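Local coordinates for putative DNA protection protein (Streptomyces coelicolor, PDB 4CYB) that probably oxidises and stores iron inside a twelve-subunit Dps cage of the ferritin superfamily, binding ferric iron between subunits, at residues 23-28 and 77-82; 129-134 and 141-146; 4-9 and 83-88; 31-36 and 94-99; 66-71 and 152-157. All blocks are in the same frame, centred on the assembly; numbering follows the deposited sequence.

Contact 1 of 5, residues 23-28 and 77-82; sequences YSCQRL and ERVQTL. With FE (Fe (III) ion), chain B.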
# COMPACT_ATOMS: atom_id res chain seq x y z
N TYR J 23 -5.13 17.92 -39.10
CA TYR J 23 -3.69 18.15 -39.11
C TYR J 23 -3.03 17.57 -37.83
O TYR J 23 -1.98 16.90 -37.89
CB TYR J 23 -3.36 19.65 -39.28
CG TYR J 23 -1.88 19.89 -39.32
CD1 TYR J 23 -1.15 19.70 -40.53
CD2 TYR J 23 -1.19 20.31 -38.20
CE1 TYR J 23 0.22 19.92 -40.58
CE2 TYR J 23 0.20 20.51 -38.23
CZ TYR J 23 0.89 20.33 -39.44
OH TYR J 23 2.25 20.53 -39.49
N SER J 24 -3.64 17.80 -36.68
CA SER J 24 -3.02 17.30 -35.41
C SER J 24 -3.00 15.77 -35.47
O SER J 24 -1.97 15.16 -35.09
CB SER J 24 -3.80 17.80 -34.19
OG SER J 24 -3.51 19.14 -33.90
N CYS J 25 -4.08 15.15 -35.97
CA CYS J 25 -4.09 13.69 -36.08
C CYS J 25 -3.00 13.12 -37.02
O CYS J 25 -2.39 12.12 -36.70
CB CYS J 25 -5.43 13.10 -36.47
SG CYS J 25 -6.69 13.33 -35.18
N GLN J 26 -2.75 13.80 -38.17
CA GLN J 26 -1.63 13.37 -39.02
C GLN J 26 -0.31 13.51 -38.30
O GLN J 26 0.50 12.57 -38.38
CB GLN J 26 -1.54 14.25 -40.29
CG GLN J 26 -2.73 14.10 -41.19
CD GLN J 26 -2.84 15.23 -42.24
OE1 GLN J 26 -3.77 15.24 -43.05
NE2 GLN J 26 -1.88 16.17 -42.24
N ARG J 27 -0.04 14.63 -37.61
CA ARG J 27 1.23 14.77 -36.92
C ARG J 27 1.33 13.73 -35.76
O ARG J 27 2.40 13.11 -35.55
CB ARG J 27 1.48 16.18 -36.37
CG ARG J 27 1.43 17.30 -37.39
CD ARG J 27 2.33 17.09 -38.60
NE ARG J 27 3.71 16.83 -38.25
CZ ARG J 27 4.69 17.73 -38.21
NH1 ARG J 27 4.47 19.03 -38.48
NH2 ARG J 27 5.91 17.32 -37.93
N LEU J 28 0.22 13.56 -35.04
CA LEU J 28 0.25 12.63 -33.87
C LEU J 28 0.50 11.22 -34.35
O LEU J 28 1.22 10.46 -33.66
CB LEU J 28 -1.04 12.72 -33.03
CG LEU J 28 -1.13 14.00 -32.19
CD1 LEU J 28 -2.53 14.25 -31.63
CD2 LEU J 28 -0.07 14.07 -31.09
N GLU J 77 -4.92 7.96 -27.62
CA GLU J 77 -6.14 8.53 -27.08
C GLU J 77 -6.35 10.00 -27.50
O GLU J 77 -7.49 10.41 -27.72
CB GLU J 77 -6.17 8.38 -25.53
CG GLU J 77 -6.54 6.89 -25.22
CD GLU J 77 -6.73 6.63 -23.71
OE1 GLU J 77 -6.82 7.61 -22.92
OE2 GLU J 77 -6.86 5.43 -23.35
N ARG J 78 -5.25 10.74 -27.65
CA ARG J 78 -5.39 12.12 -28.16
C ARG J 78 -5.94 12.15 -29.61
O ARG J 78 -6.84 12.96 -29.94
CB ARG J 78 -4.04 12.81 -28.12
CG ARG J 78 -4.08 14.27 -28.62
CD ARG J 78 -4.70 15.14 -27.55
NE ARG J 78 -4.97 16.54 -27.98
CZ ARG J 78 -5.74 17.36 -27.27
NH1 ARG J 78 -6.27 16.93 -26.10
NH2 ARG J 78 -5.99 18.61 -27.71
N VAL J 79 -5.41 11.27 -30.48
CA VAL J 79 -5.98 11.11 -31.81
C VAL J 79 -7.46 10.82 -31.76
O VAL J 79 -8.24 11.45 -32.50
CB VAL J 79 -5.25 10.02 -32.60
CG1 VAL J 79 -5.95 9.75 -33.93
CG2 VAL J 79 -3.78 10.40 -32.80
N GLN J 80 -7.87 9.86 -30.91
CA GLN J 80 -9.30 9.56 -30.82
C GLN J 80 -10.14 10.75 -30.29
O GLN J 80 -11.25 11.01 -30.77
CB GLN J 80 -9.53 8.31 -29.91
CG GLN J 80 -8.78 7.08 -30.43
CD GLN J 80 -9.17 6.73 -31.86
OE1 GLN J 80 -8.31 6.55 -32.68
NE2 GLN J 80 -10.46 6.70 -32.17
N THR J 81 -9.58 11.46 -29.31
CA THR J 81 -10.22 12.61 -28.73
C THR J 81 -10.46 13.70 -29.81
O THR J 81 -11.44 14.46 -29.72
CB THR J 81 -9.31 13.20 -27.62
OG1 THR J 81 -9.24 12.24 -26.52
CG2 THR J 81 -9.89 14.55 -27.11
N LEU J 82 -9.58 13.76 -30.80
CA LEU J 82 -9.75 14.76 -31.90
C LEU J 82 -10.68 14.23 -32.99
O LEU J 82 -10.88 14.92 -34.00
CB LEU J 82 -8.36 15.09 -32.48
CG LEU J 82 -7.43 15.76 -31.47
CD1 LEU J 82 -6.01 15.76 -32.01
CD2 LEU J 82 -7.81 17.20 -31.15
FE FE B . -5.74 3.87 -22.17
O HOH W 1 -4.40 2.14 -21.25
O HOH W 2 -7.29 3.43 -20.50
O HOH W 3 -5.30 5.32 -20.33
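Residues 23-28 and 77-81 are helical and run antiparallel at 163°, with axes 9.5 Å apart at closest approach and the CA atoms of Cys25 and Val79 facing each other. They are a clear example of two helices of a ferritin-like bundle meshing mainly through apolar groups, for no hydrogen bond crosses between them. Leu28 does this with two of its groups. Its CB rests on Val79 CG2 at 3.6 Å, while its CD1 reaches Arg78 CG at 3.4 Å and meets Leu82 CD1 at 3.8 Å, the two leucines crossing at about a right angle. That same Leu82 methyl, CD1, lies 3.7 Å from Ser24 CB. Cys25 SG, held beside its backbone N (chi1 -67°), settles 3.6 Å from Leu82 CB and also lies near the carbonyl oxygen and CG1 of Val79. Arg78 bends at chi2 (75°), so its aliphatic part serves this apolar patch while its guanidinium is carried off to Asp139 and Thr142 of its own chain and to Glu155 of a neighbouring subunit. Glu77 points elsewhere: its extended chain brings OE2 within 2.2 Å of the Fe(III) ion. Asp73, three waters and His46 of another neighbouring subunit complete this intersubunit site, as in the ferroxidase centres of Dps proteins. One turn on, Thr81 OG1 bonds back to Glu77 O at 2.8 Å, an oxygen that also accepts from Thr81 N. On one flank, Thr142 of helix 140-164 touches Ser24, Leu28 and Leu82, and Thr134 of helix 109-136 abuts Ser24, so all four long helices come together here.

Contact 2 of 5, residues 129-134 and 141-146; sequences DAAART and GTNDLL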
# COMPACT_ATOMS: atom_id res chain seq x y z
N ASP J 129 8.94 20.35 -34.35
CA ASP J 129 8.20 20.85 -35.52
C ASP J 129 6.69 20.70 -35.34
O ASP J 129 5.94 21.66 -35.55
CB ASP J 129 8.67 20.13 -36.81
CG ASP J 129 7.90 20.60 -38.03
OD1 ASP J 129 8.11 21.78 -38.39
OD2 ASP J 129 7.06 19.86 -38.59
N ALA J 130 6.23 19.50 -34.95
CA ALA J 130 4.78 19.28 -34.75
C ALA J 130 4.24 20.14 -33.62
O ALA J 130 3.12 20.65 -33.72
CB ALA J 130 4.45 17.80 -34.49
N ALA J 131 5.01 20.33 -32.54
CA ALA J 131 4.61 21.26 -31.46
C ALA J 131 4.37 22.69 -31.94
O ALA J 131 3.31 23.29 -31.66
CB ALA J 131 5.61 21.23 -30.30
N ALA J 132 5.32 23.21 -32.72
CA ALA J 132 5.16 24.58 -33.27
C ALA J 132 3.93 24.67 -34.19
O ALA J 132 3.15 25.62 -34.09
CB ALA J 132 6.42 24.98 -34.03
N ARG J 133 3.76 23.72 -35.10
CA ARG J 133 2.67 23.80 -36.10
C ARG J 133 1.31 23.57 -35.51
O ARG J 133 0.38 24.28 -35.84
CB ARG J 133 2.87 22.81 -37.24
CG ARG J 133 4.16 22.93 -38.02
CD ARG J 133 4.06 24.09 -39.00
NE ARG J 133 4.49 25.35 -38.37
CZ ARG J 133 5.74 25.64 -37.99
NH1 ARG J 133 6.72 24.76 -38.16
NH2 ARG J 133 6.02 26.81 -37.43
N THR J 134 1.16 22.59 -34.61
CA THR J 134 -0.15 22.40 -33.93
C THR J 134 -0.49 23.61 -33.06
O THR J 134 -1.64 23.99 -32.99
CB THR J 134 -0.22 21.07 -33.11
OG1 THR J 134 0.80 21.10 -32.11
CG2 THR J 134 0.00 19.91 -34.01
N GLY J 141 -3.92 21.84 -26.62
CA GLY J 141 -3.84 20.58 -25.84
C GLY J 141 -2.84 19.63 -26.50
O GLY J 141 -2.05 18.99 -25.82
N THR J 142 -2.84 19.56 -27.83
CA THR J 142 -1.90 18.72 -28.54
C THR J 142 -0.48 19.25 -28.37
O THR J 142 0.47 18.47 -28.19
CB THR J 142 -2.29 18.55 -30.04
OG1 THR J 142 -3.51 17.82 -30.09
CG2 THR J 142 -1.18 17.79 -30.84
N ASN J 143 -0.31 20.57 -28.43
CA ASN J 143 1.02 21.09 -28.22
C ASN J 143 1.56 20.71 -26.82
O ASN J 143 2.71 20.32 -26.68
CB ASN J 143 1.00 22.63 -28.39
CG ASN J 143 2.32 23.27 -27.93
OD1 ASN J 143 3.24 23.54 -28.75
ND2 ASN J 143 2.42 23.54 -26.66
N ASP J 144 0.69 20.81 -25.81
CA ASP J 144 1.10 20.52 -24.43
C ASP J 144 1.50 19.06 -24.27
O ASP J 144 2.53 18.79 -23.63
CB ASP J 144 -0.02 20.88 -23.45
CG ASP J 144 0.37 20.57 -21.99
OD1 ASP J 144 1.21 21.32 -21.44
OD2 ASP J 144 -0.10 19.55 -21.44
N LEU J 145 0.71 18.15 -24.85
CA LEU J 145 1.04 16.70 -24.86
C LEU J 145 2.40 16.48 -25.55
O LEU J 145 3.26 15.80 -25.03
CB LEU J 145 -0.06 15.90 -25.53
CG LEU J 145 0.25 14.45 -25.96
CD1 LEU J 145 0.70 13.69 -24.75
CD2 LEU J 145 -1.03 13.89 -26.57
N LEU J 146 2.63 17.11 -26.69
CA LEU J 146 3.88 16.87 -27.38
C LEU J 146 5.11 17.40 -26.65
O LEU J 146 6.14 16.77 -26.70
CB LEU J 146 3.82 17.54 -28.77
CG LEU J 146 2.91 16.80 -29.77
CD1 LEU J 146 2.67 17.73 -30.96
CD2 LEU J 146 3.56 15.49 -30.25
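Thr134 holds OG1 between its backbone N and carbonyl carbon (chi1 60°), and Leu146 holds CG beside its backbone N (chi1 -73°); with Asn143 turned anti to its own N (chi1 170°), these settings fill the narrow gap between residues 129-134 and 141-146. The helix axes approach to 8.5 Å, close enough that the CA atoms of Ala131 and Asn143 stand only 4.8 Å apart. Alanine makes this possible. Leu146 CD1 presses on the backbone, 3.8 Å from Ala131 N, and touches Ala130 CB at 4.0 Å. At the other end of the contact, nearer the turn, Thr134 and Thr142 cross at about a right angle, with their CG2 methyls 4.0 Å apart. Asn143 extends its side chain across to the Ala131 carbonyl. Thr134 OG1 spends its hydrogen within its own helix, bonding to Ala130 O at 2.9 Å from above the carbonyl plane, while Thr142 OG1 pairs with Asp139 and Arg78. The antiparallel hairpin of helices 109-136 and 140-164 thus closes over alanines and threonine methyls, with Leu146 and Asn143 reaching across. Its chemistry implies a mainly steric fit, in which the threonines meet through methyls while their hydroxyls bond elsewhere.

Contact 3 of 5, residues 4-9 and 83-88; sequences QEFGTV and GGVAVG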
# COMPACT_ATOMS: atom_id res chain seq x y z
N GLN J 4 -15.33 4.11 -40.14
CA GLN J 4 -14.60 5.36 -40.32
C GLN J 4 -13.28 5.01 -40.96
O GLN J 4 -12.60 4.11 -40.47
CB GLN J 4 -14.38 6.09 -38.97
CG GLN J 4 -13.54 7.40 -39.13
CD GLN J 4 -13.38 8.18 -37.85
OE1 GLN J 4 -13.89 7.80 -36.80
NE2 GLN J 4 -12.67 9.28 -37.92
N GLU J 5 -12.91 5.70 -42.04
CA GLU J 5 -11.66 5.45 -42.73
C GLU J 5 -10.51 6.02 -41.97
O GLU J 5 -10.65 7.11 -41.37
CB GLU J 5 -11.64 6.10 -44.16
CG GLU J 5 -12.70 5.53 -45.12
CD GLU J 5 -12.39 4.12 -45.65
OE1 GLU J 5 -11.20 3.78 -45.86
OE2 GLU J 5 -13.36 3.35 -45.87
N PHE J 6 -9.38 5.32 -42.02
CA PHE J 6 -8.15 5.88 -41.51
C PHE J 6 -7.84 7.21 -42.24
O PHE J 6 -8.16 7.34 -43.45
CB PHE J 6 -6.98 4.88 -41.60
CG PHE J 6 -5.71 5.41 -41.00
CD1 PHE J 6 -4.84 6.23 -41.76
CD2 PHE J 6 -5.39 5.15 -39.65
CE1 PHE J 6 -3.71 6.76 -41.18
CE2 PHE J 6 -4.27 5.69 -39.07
CZ PHE J 6 -3.40 6.48 -39.83
N GLY J 7 -7.25 8.17 -41.55
CA GLY J 7 -6.90 9.48 -42.11
C GLY J 7 -8.05 10.46 -42.29
O GLY J 7 -7.89 11.48 -42.97
N THR J 8 -9.21 10.18 -41.67
CA THR J 8 -10.31 11.15 -41.56
C THR J 8 -10.57 11.56 -40.11
O THR J 8 -10.12 10.87 -39.18
CB THR J 8 -11.64 10.56 -42.09
OG1 THR J 8 -12.08 9.48 -41.26
CG2 THR J 8 -11.50 10.06 -43.55
N VAL J 9 -11.33 12.64 -39.90
CA VAL J 9 -11.83 12.98 -38.56
C VAL J 9 -13.36 13.04 -38.62
O VAL J 9 -13.97 13.37 -39.71
CB VAL J 9 -11.23 14.30 -38.01
CG1 VAL J 9 -9.74 14.19 -37.77
CG2 VAL J 9 -11.58 15.50 -38.92
N GLY J 83 -11.25 13.03 -32.81
CA GLY J 83 -12.20 12.48 -33.80
C GLY J 83 -11.51 11.67 -34.87
O GLY J 83 -12.11 11.31 -35.85
N GLY J 84 -10.20 11.45 -34.72
CA GLY J 84 -9.39 10.75 -35.74
C GLY J 84 -9.29 9.24 -35.48
O GLY J 84 -10.07 8.67 -34.66
N VAL J 85 -8.40 8.61 -36.23
CA VAL J 85 -8.14 7.17 -36.12
C VAL J 85 -6.68 6.93 -35.82
O VAL J 85 -5.77 7.23 -36.67
CB VAL J 85 -8.61 6.40 -37.40
CG1 VAL J 85 -8.49 4.86 -37.20
CG2 VAL J 85 -10.06 6.82 -37.73
N ALA J 86 -6.41 6.39 -34.62
CA ALA J 86 -5.00 6.08 -34.23
C ALA J 86 -4.46 4.90 -35.04
O ALA J 86 -5.20 3.91 -35.32
CB ALA J 86 -4.94 5.77 -32.72
N VAL J 87 -3.18 4.96 -35.41
CA VAL J 87 -2.59 3.82 -36.13
C VAL J 87 -2.63 2.53 -35.29
O VAL J 87 -2.29 2.55 -34.09
CB VAL J 87 -1.17 4.14 -36.61
CG1 VAL J 87 -0.24 4.47 -35.47
CG2 VAL J 87 -0.64 2.97 -37.44
N GLY J 88 -3.10 1.44 -35.89
CA GLY J 88 -3.40 0.20 -35.10
C GLY J 88 -2.39 -0.91 -35.29
O GLY J 88 -1.46 -1.04 -34.53
O HOH W 4 -6.00 8.62 -39.07
O HOH W 5 -7.33 10.86 -38.42
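A type II beta turn, Glu5 to Thr8, packs here against the Schellman motif that ends helix 54-81 and the extended chain after it. Glycine serves both: Gly7 takes positive phi (77°) in the turn, and Gly83 does so (90°) at the helix end, where a CB would strike the preceding carbonyl oxygen. Among the hydrogen bonds, one links the two segments directly. Gln4, fully extended, sends NE2 to Gly83 O at 3.0 Å, nearly straight (164°) and in the planes of both the amide and the carbonyl. Its OE1 is taken by Arg50 of a neighbouring subunit, with which Gln4 also pairs as an antiparallel strand, so the link continues into the assembly. Thr8 OG1 closes the turn on Glu5 O at 2.8 Å. Weaker CA-H...O contacts follow the backbones, notably from Val9 CA to Gly83 O at 3.2 Å and from Gly84 CA to Thr8 O. The apolar part centres on Val85, whose two methyls divide the work: CG2 lies 3.6 Å from Gln4 CD, the two side chains sliding past each other in opposite directions, while CG1 sits 4.0 Å from Phe6 CD2. The Phe6 ring reaches on toward Val87, and His92 meets it edge-to-face. Water completes the contact. One molecule donates to Thr8 O and accepts a weak bond from Val85 N. A second accepts from Gly7 N and donates to Val85 O at 2.8 Å, its oxygen standing over the centre of the Phe6 ring, 3.3 Å above the plane.

Contact 4 of 5, residues 31-36 and 94-99; sequences VLADTR and AEITTV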
# COMPACT_ATOMS: atom_id res chain seq x y z
N VAL J 31 4.20 10.56 -34.99
CA VAL J 31 4.89 10.40 -33.69
C VAL J 31 4.55 9.02 -33.13
O VAL J 31 5.42 8.34 -32.58
CB VAL J 31 4.49 11.51 -32.70
CG1 VAL J 31 5.03 11.21 -31.30
CG2 VAL J 31 5.07 12.85 -33.21
N LEU J 32 3.29 8.66 -33.21
CA LEU J 32 2.80 7.34 -32.67
C LEU J 32 3.49 6.18 -33.37
O LEU J 32 3.99 5.25 -32.71
CB LEU J 32 1.29 7.29 -32.84
CG LEU J 32 0.46 6.25 -32.12
CD1 LEU J 32 0.88 6.22 -30.64
CD2 LEU J 32 -1.00 6.64 -32.32
N ALA J 33 3.56 6.22 -34.71
CA ALA J 33 4.26 5.18 -35.50
C ALA J 33 5.72 5.08 -35.08
O ALA J 33 6.23 3.98 -34.84
CB ALA J 33 4.10 5.42 -37.02
N ASP J 34 6.44 6.21 -34.99
CA ASP J 34 7.83 6.17 -34.57
C ASP J 34 8.01 5.65 -33.11
O ASP J 34 8.95 4.89 -32.81
CB ASP J 34 8.49 7.53 -34.71
CG ASP J 34 8.53 8.04 -36.20
OD1 ASP J 34 8.57 7.21 -37.15
OD2 ASP J 34 8.48 9.28 -36.40
N THR J 35 7.09 6.05 -32.25
CA THR J 35 7.15 5.67 -30.86
C THR J 35 6.81 4.17 -30.72
O THR J 35 7.40 3.48 -29.87
CB THR J 35 6.16 6.49 -30.02
OG1 THR J 35 6.52 7.88 -30.07
CG2 THR J 35 6.22 6.03 -28.52
N ARG J 36 5.86 3.68 -31.49
CA ARG J 36 5.68 2.19 -31.56
C ARG J 36 6.96 1.41 -31.90
O ARG J 36 7.29 0.42 -31.22
CB ARG J 36 4.55 1.80 -32.52
CG ARG J 36 3.18 2.31 -32.11
CD ARG J 36 2.53 1.26 -31.23
NE ARG J 36 2.34 -0.02 -31.89
CZ ARG J 36 1.30 -0.27 -32.70
NH1 ARG J 36 0.41 0.70 -32.96
NH2 ARG J 36 1.20 -1.46 -33.30
N ALA J 94 4.44 0.23 -39.86
CA ALA J 94 5.57 -0.01 -40.81
C ALA J 94 5.53 0.92 -42.00
O ALA J 94 6.57 1.39 -42.47
CB ALA J 94 5.57 -1.48 -41.27
N GLU J 95 4.33 1.25 -42.43
CA GLU J 95 4.13 2.07 -43.61
C GLU J 95 4.23 3.55 -43.33
O GLU J 95 4.38 4.33 -44.28
CB GLU J 95 2.81 1.77 -44.28
CG GLU J 95 2.70 0.32 -44.75
CD GLU J 95 1.26 -0.04 -45.07
OE1 GLU J 95 0.34 0.72 -44.68
OE2 GLU J 95 1.02 -1.10 -45.68
N ILE J 96 4.16 3.96 -42.05
CA ILE J 96 4.13 5.36 -41.68
C ILE J 96 5.48 5.79 -41.05
O ILE J 96 5.95 6.96 -41.24
CB ILE J 96 2.99 5.63 -40.64
CG1 ILE J 96 1.61 5.39 -41.28
CG2 ILE J 96 3.12 7.07 -40.06
CD1 ILE J 96 0.44 5.41 -40.28
N THR J 97 6.11 4.88 -40.29
CA THR J 97 7.30 5.30 -39.50
C THR J 97 8.49 5.62 -40.42
O THR J 97 8.60 5.07 -41.53
CB THR J 97 7.75 4.18 -38.53
OG1 THR J 97 8.84 4.65 -37.71
CG2 THR J 97 8.17 2.88 -39.31
N THR J 98 9.38 6.49 -39.97
CA THR J 98 10.65 6.57 -40.64
C THR J 98 11.84 6.06 -39.79
O THR J 98 13.00 6.25 -40.13
CB THR J 98 10.93 8.01 -41.11
OG1 THR J 98 10.85 8.90 -40.01
CG2 THR J 98 9.93 8.46 -42.23
N VAL J 99 11.55 5.38 -38.67
CA VAL J 99 12.63 4.77 -37.90
C VAL J 99 13.05 3.48 -38.60
O VAL J 99 12.23 2.59 -38.77
CB VAL J 99 12.17 4.41 -36.43
CG1 VAL J 99 13.33 3.79 -35.63
CG2 VAL J 99 11.63 5.65 -35.75
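Asp34 OD1 is the tight point between residues 31-36 and 94-99, gripped by two hydrogen bonds from the chain that leaves helix 90-96. Thr97 OG1 donates to its anti lone pair at 2.6 Å, and Thr98 N donates to the syn lone pair at 3.0 Å (148°), so OD1 is held from both sides. The hydroxyl is itself fixed. With Thr97 OG1 anti to its backbone N (chi1 -176°), it accepts from Val99 N at 3.0 Å in an almost straight bond (166°), an ST turn. The result is a relay in which Val99 N gives to Thr97 OG1 and Thr97 OG1 gives to Asp34. Lys30 takes the other carboxylate oxygen, OD2, in a salt bridge, and these partners together probably favour the ionised acid. Apolar contacts lie beside the group: Val99 CG2 is 3.8 Å from Asp34 CB, and on the preceding residue, Ala33, CB touches Ile96 CG2 at 3.6 Å. The outer side is looser. Thr98 is exposed and its OG1 turns to Lys30, 4.0 Å from Asp34 OD1. Glu95, also exposed, points away from helix 18-48 and forms a salt bridge with Arg101 of a neighbouring subunit. The short helix 90-96, a hallmark of the Dps family lying in the long crossover between helices 54-81 and 109-136, is in this way fastened at its C-terminal end to the middle of helix 18-48. Leu122 and Ile123 of helix 109-136 close over Asp34, while Ile72 of helix 54-81 packs behind, against Leu32 and Thr35.

Contact 5 of 5, residues 66-71 and 152-157; sequences GEQLEL and RTNELQ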
# COMPACT_ATOMS: atom_id res chain seq x y z
N GLY J 66 8.49 0.91 -20.57
CA GLY J 66 7.23 1.20 -19.87
C GLY J 66 6.80 2.64 -20.06
O GLY J 66 5.64 2.92 -20.25
N GLU J 67 7.76 3.55 -20.05
CA GLU J 67 7.43 4.96 -20.28
C GLU J 67 6.97 5.22 -21.71
O GLU J 67 5.99 5.98 -21.92
CB GLU J 67 8.65 5.82 -19.90
CG GLU J 67 8.87 5.89 -18.37
CD GLU J 67 10.27 6.43 -17.98
OE1 GLU J 67 11.07 6.78 -18.87
OE2 GLU J 67 10.62 6.42 -16.76
N GLN J 68 7.61 4.56 -22.69
CA GLN J 68 7.20 4.71 -24.10
C GLN J 68 5.82 4.10 -24.31
O GLN J 68 4.99 4.64 -25.05
CB GLN J 68 8.19 4.03 -25.05
CG GLN J 68 9.59 4.73 -25.05
CD GLN J 68 9.60 6.08 -25.80
OE1 GLN J 68 8.72 6.38 -26.60
NE2 GLN J 68 10.64 6.92 -25.52
N LEU J 69 5.52 2.98 -23.64
CA LEU J 69 4.20 2.39 -23.83
C LEU J 69 3.10 3.34 -23.32
O LEU J 69 2.01 3.38 -23.90
CB LEU J 69 4.11 1.05 -23.01
CG LEU J 69 2.81 0.24 -23.26
CD1 LEU J 69 2.93 -0.42 -24.65
CD2 LEU J 69 2.72 -0.79 -22.13
N GLU J 70 3.34 4.03 -22.21
CA GLU J 70 2.37 4.97 -21.67
C GLU J 70 2.23 6.19 -22.66
O GLU J 70 1.11 6.66 -22.90
CB GLU J 70 2.71 5.44 -20.23
CG GLU J 70 1.85 6.69 -19.92
CD GLU J 70 1.81 7.24 -18.48
OE1 GLU J 70 2.83 7.16 -17.74
OE2 GLU J 70 0.74 7.79 -18.09
N LEU J 71 3.33 6.64 -23.23
CA LEU J 71 3.24 7.69 -24.31
C LEU J 71 2.37 7.22 -25.51
O LEU J 71 1.57 7.97 -26.03
CB LEU J 71 4.61 8.09 -24.82
CG LEU J 71 5.53 8.85 -23.87
CD1 LEU J 71 6.89 9.12 -24.57
CD2 LEU J 71 4.82 10.12 -23.36
N ARG J 152 9.81 15.89 -23.50
CA ARG J 152 10.56 15.78 -22.29
C ARG J 152 10.97 14.34 -21.93
O ARG J 152 12.09 14.10 -21.43
CB ARG J 152 9.82 16.43 -21.14
CG ARG J 152 9.97 17.98 -21.27
CD ARG J 152 9.39 18.69 -20.08
NE ARG J 152 10.07 18.33 -18.82
CZ ARG J 152 9.55 18.60 -17.62
NH1 ARG J 152 8.39 19.22 -17.53
NH2 ARG J 152 10.21 18.24 -16.50
N THR J 153 10.06 13.39 -22.16
CA THR J 153 10.45 12.00 -21.89
C THR J 153 11.55 11.50 -22.80
O THR J 153 12.48 10.85 -22.34
CB THR J 153 9.27 11.01 -22.06
OG1 THR J 153 8.29 11.37 -21.11
CG2 THR J 153 9.72 9.58 -21.79
N ASN J 154 11.45 11.76 -24.11
CA ASN J 154 12.53 11.34 -24.99
C ASN J 154 13.87 12.02 -24.71
O ASN J 154 14.91 11.36 -24.84
CB ASN J 154 12.12 11.56 -26.43
CG ASN J 154 11.23 10.45 -26.92
OD1 ASN J 154 11.71 9.32 -27.21
ND2 ASN J 154 9.95 10.72 -27.00
N GLU J 155 13.84 13.32 -24.40
CA GLU J 155 15.08 14.02 -23.97
C GLU J 155 15.77 13.35 -22.78
O GLU J 155 16.97 13.04 -22.84
CB GLU J 155 14.87 15.52 -23.74
CG GLU J 155 14.42 16.22 -25.01
CD GLU J 155 13.92 17.69 -24.76
OE1 GLU J 155 13.19 17.97 -23.74
OE2 GLU J 155 14.22 18.57 -25.62
N LEU J 156 15.00 13.08 -21.72
CA LEU J 156 15.57 12.48 -20.54
C LEU J 156 16.10 11.07 -20.83
O LEU J 156 17.19 10.68 -20.35
CB LEU J 156 14.50 12.45 -19.42
CG LEU J 156 15.06 11.99 -18.04
CD1 LEU J 156 15.98 13.03 -17.37
CD2 LEU J 156 13.88 11.68 -17.08
N GLN J 157 15.30 10.27 -21.55
CA GLN J 157 15.75 8.93 -21.89
C GLN J 157 17.07 8.89 -22.71
O GLN J 157 17.97 8.09 -22.44
CB GLN J 157 14.65 8.16 -22.65
CG GLN J 157 13.52 7.74 -21.69
CD GLN J 157 12.50 6.86 -22.38
OE1 GLN J 157 12.67 6.50 -23.53
NE2 GLN J 157 11.42 6.49 -21.66
O HOH W 6 8.25 8.74 -28.04
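Gln68 leaves its helix with CG beside the backbone N (chi1 -67°) and bends sharply at chi2 (-74°), a course that swings its amide across to residues 152-157. From CB the chain passes to CG, which comes within 3.9 Å of Gln157 OE1, and then to CD, where the amide forks. One branch, NE2, spends a hydrogen on each of two carbonyls: Gln157 OE1 at 2.9 Å, almost straight (168°) though from above that carbonyl plane, and Asn154 OD1 at 3.1 Å, an oxygen whose position is less sure. The other branch, OE1, accepts from a water at 2.8 Å, and this water in turn accepts from Asn154 ND2, which also gives to Val150 O. The buried amide is thereby satisfied at both ends. Gln157 extends the network: its OE1 also accepts from His120, and its NE2 donates to His64 O and to the anti lone pair of Glu67 OE1 at 2.8 Å. Glu67 OE2 is paired with Lys63. Beside these polar groups, Leu71 CD1 and Thr153 CB meet tip to tip at 3.9 Å. The long polar side chains span antiparallel helices whose axes come no closer than 11.0 Å. Helix 109-136 contributes His120 and Leu124 to the same layer, and helix 18-48 supplies Thr35, Leu38 and Tyr42, which places the network in the middle of the four-helix bundle.

Overall arrangement
Contacts 1, 2 and 5 each join two of the four long helices and are buried; contact 3, between loops, is also largely buried but has a partly exposed rim, and contact 4, on the short helix 90-96, is only partly buried. Contact 1 is apolar and contact 2 nearly so, contact 5 is a buried amide network, contact 3 mixes one side-chain-to-backbone bond, waters and valine packing, and contact 4 centres on a carboxylate bonded by a hydroxyl and a backbone N. Helix 54-81 serves contacts 1 and 5, helix 140-164 contacts 2 and 5, and helix 18-48 contacts 1 and 4. The Arg27-Asp129 salt bridge joins contacts 1 and 2. Contact 1 alone holds an iron ligand.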